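UspA domain-containing protein (Pyrococcus horikoshii, PDB 2DUM) is of unknown function but belongs to the universal stress protein A family, whose members share an alpha/beta fold built on a parallel sheet. Local coordinates at residues V36-V41 with V96-R101. Sequence-based numbering, arbitrary orientation.
Sequences VILLHV and VRTIIR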
loop_
_atom_site.group_PDB
_atom_site.type_symbol
_atom_site.label_atom_id
_atom_site.label_comp_id
_atom_site.label_asym_id
_atom_site.label_seq_id
_atom_site.Cartn_x
_atom_site.Cartn_y
_atom_site.Cartn_z
ATOM N N VAL A 36 -0.394 6.399 15.698
ATOM C CA VAL A 36 -1.458 5.776 14.866
ATOM C C VAL A 36 -2.930 6.236 15.230
ATOM O O VAL A 36 -3.332 6.235 16.381
ATOM C CB VAL A 36 -1.321 4.222 14.818
ATOM C CG1 VAL A 36 -0.655 3.801 15.998
ATOM C CG2 VAL A 36 -2.687 3.488 14.675
ATOM N N ILE A 37 -3.742 6.627 14.281
ATOM C CA ILE A 37 -5.070 6.924 14.688
ATOM C C ILE A 37 -5.850 5.691 14.297
ATOM O O ILE A 37 -5.928 5.292 13.133
ATOM C CB ILE A 37 -5.564 8.094 13.892
ATOM C CG1 ILE A 37 -4.655 9.254 14.095
ATOM C CG2 ILE A 37 -7.019 8.443 14.146
ATOM C CD1 ILE A 37 -4.407 9.945 12.761
ATOM N N LEU A 38 -6.462 5.106 15.272
ATOM C CA LEU A 38 -7.181 3.922 15.062
ATOM C C LEU A 38 -8.633 4.299 14.775
ATOM O O LEU A 38 -9.396 4.436 15.701
ATOM C CB LEU A 38 -7.102 3.268 16.392
ATOM C CG LEU A 38 -7.734 1.943 16.535
ATOM C CD1 LEU A 38 -6.775 1.055 15.734
ATOM C CD2 LEU A 38 -7.779 1.647 18.066
ATOM N N LEU A 39 -9.042 4.473 13.511
ATOM C CA LEU A 39 -10.421 4.907 13.165
ATOM C C LEU A 39 -11.429 3.802 13.125
ATOM O O LEU A 39 -11.080 2.656 12.916
ATOM C CB LEU A 39 -10.417 5.520 11.807
ATOM C CG LEU A 39 -11.669 6.282 11.434
ATOM C CD1 LEU A 39 -12.164 7.008 12.607
ATOM C CD2 LEU A 39 -11.373 7.295 10.380
ATOM N N HIS A 40 -12.691 4.134 13.369
ATOM C CA HIS A 40 -13.833 3.192 13.184
ATOM C C HIS A 40 -15.051 3.924 12.751
ATOM O O HIS A 40 -15.553 4.805 13.490
ATOM C CB HIS A 40 -14.272 2.491 14.450
ATOM C CG HIS A 40 -15.446 1.592 14.244
ATOM N ND1 HIS A 40 -15.453 0.596 13.296
ATOM C CD2 HIS A 40 -16.669 1.549 14.840
ATOM C CE1 HIS A 40 -16.617 -0.041 13.336
ATOM N NE2 HIS A 40 -17.379 0.517 14.261
ATOM N N VAL A 41 -15.545 3.573 11.574
ATOM C CA VAL A 41 -16.589 4.377 11.052
ATOM C C VAL A 41 -17.743 3.531 11.158
ATOM O O VAL A 41 -17.873 2.631 10.392
ATOM C CB VAL A 41 -16.455 4.621 9.588
ATOM C CG1 VAL A 41 -17.434 5.701 9.188
ATOM C CG2 VAL A 41 -15.124 5.010 9.308
ATOM N N VAL A 96 -0.922 6.705 20.352
ATOM C CA VAL A 96 -2.114 6.162 19.755
ATOM C C VAL A 96 -3.231 7.224 19.944
ATOM O O VAL A 96 -3.078 8.221 20.704
ATOM C CB VAL A 96 -2.457 4.857 20.481
ATOM C CG1 VAL A 96 -3.584 5.074 21.420
ATOM C CG2 VAL A 96 -2.824 3.751 19.530
ATOM N N ARG A 97 -4.327 7.069 19.222
ATOM C CA ARG A 97 -5.566 7.706 19.612
ATOM C C ARG A 97 -6.706 7.000 18.967
ATOM O O ARG A 97 -6.522 5.998 18.299
ATOM C CB ARG A 97 -5.627 9.147 19.213
ATOM C CG ARG A 97 -5.114 9.480 17.904
ATOM C CD ARG A 97 -5.015 10.972 17.997
ATOM N NE ARG A 97 -6.228 11.601 17.533
ATOM C CZ ARG A 97 -6.268 12.488 16.530
ATOM N NH1 ARG A 97 -7.485 12.929 16.180
ATOM N NH2 ARG A 97 -5.134 12.952 15.882
ATOM N N THR A 98 -7.896 7.547 19.163
ATOM C CA THR A 98 -9.116 6.967 18.646
ATOM C C THR A 98 -9.885 8.073 17.910
ATOM O O THR A 98 -9.749 9.249 18.244
ATOM C CB THR A 98 -9.925 6.343 19.772
ATOM O OG1 THR A 98 -10.100 7.332 20.797
ATOM C CG2 THR A 98 -9.212 5.070 20.349
ATOM N N ILE A 99 -10.572 7.689 16.835
ATOM C CA ILE A 99 -11.643 8.469 16.311
ATOM C C ILE A 99 -12.744 7.509 15.878
ATOM O O ILE A 99 -12.486 6.379 15.429
ATOM C CB ILE A 99 -11.239 9.220 15.102
ATOM C CG1 ILE A 99 -9.975 10.046 15.298
ATOM C CG2 ILE A 99 -12.298 10.164 14.754
ATOM C CD1 ILE A 99 -9.616 10.748 14.013
ATOM N N ILE A 100 -13.977 7.984 16.019
ATOM C CA ILE A 100 -15.229 7.264 15.775
ATOM C C ILE A 100 -15.970 8.290 14.967
ATOM O O ILE A 100 -16.176 9.439 15.464
ATOM C CB ILE A 100 -16.078 7.130 17.065
ATOM C CG1 ILE A 100 -15.850 5.808 17.813
ATOM C CG2 ILE A 100 -17.492 6.982 16.736
ATOM C CD1 ILE A 100 -14.359 5.474 18.394
ATOM N N ARG A 101 -16.362 7.907 13.740
ATOM C CA ARG A 101 -17.213 8.751 12.933
ATOM C C ARG A 101 -18.354 7.906 12.498
ATOM O O ARG A 101 -18.232 6.696 12.515
ATOM C CB ARG A 101 -16.440 9.283 11.731
ATOM C CG ARG A 101 -15.004 9.805 12.008
ATOM C CD ARG A 101 -14.931 11.096 12.793
ATOM N NE ARG A 101 -14.420 12.195 11.975
ATOM C CZ ARG A 101 -14.571 12.349 10.636
ATOM N NH1 ARG A 101 -14.027 13.441 10.047
ATOM N NH2 ARG A 101 -15.242 11.443 9.866
#
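With CG2 of I37 anti to the backbone N and CG1 of I99 anti to its carbonyl carbon (chi1 -52°), the two isoleucines meet at an oblique angle, I37 CG2 lying 3.5 Å from I99 CD1. The other branch of I37, CG1, runs alongside R97, 3.8 Å from R97 CG, and lies over one face of the guanidinium, whose NH2 is paired with E35. Replacing I37 with an alanine would probably open a gap beside I99 CD1 and leave the aliphatic part of R97 freer to turn. Further along this face, the end of L39 bends in close to strand 95-103, where CD1 packs against I99 CB and CG2 and reaches R101 CG at 4.0 Å.

The backbones illustrate parallel pairing in a doubly wound alpha/beta sheet. R97 donates its N-H to V36 O, and R97 O accepts from L38 N at 3.2 Å, the latter bond nearly straight (169°) although its donor stands above the R97 carbonyl plane. Two residues on, I99 O receives H40 N at 3.1 Å, and R101 N returns to H40 O.

Strand 95-103 is the outermost of this chain on its side, while strand 7-11 flanks 35-43 on the other. Helix 69-90 packs through L80 against L38, T98 and I100; on the opposite face helix 105-115 sets V112 against L39, I99 and R101, and its E108 and E115 form salt bridges with R101.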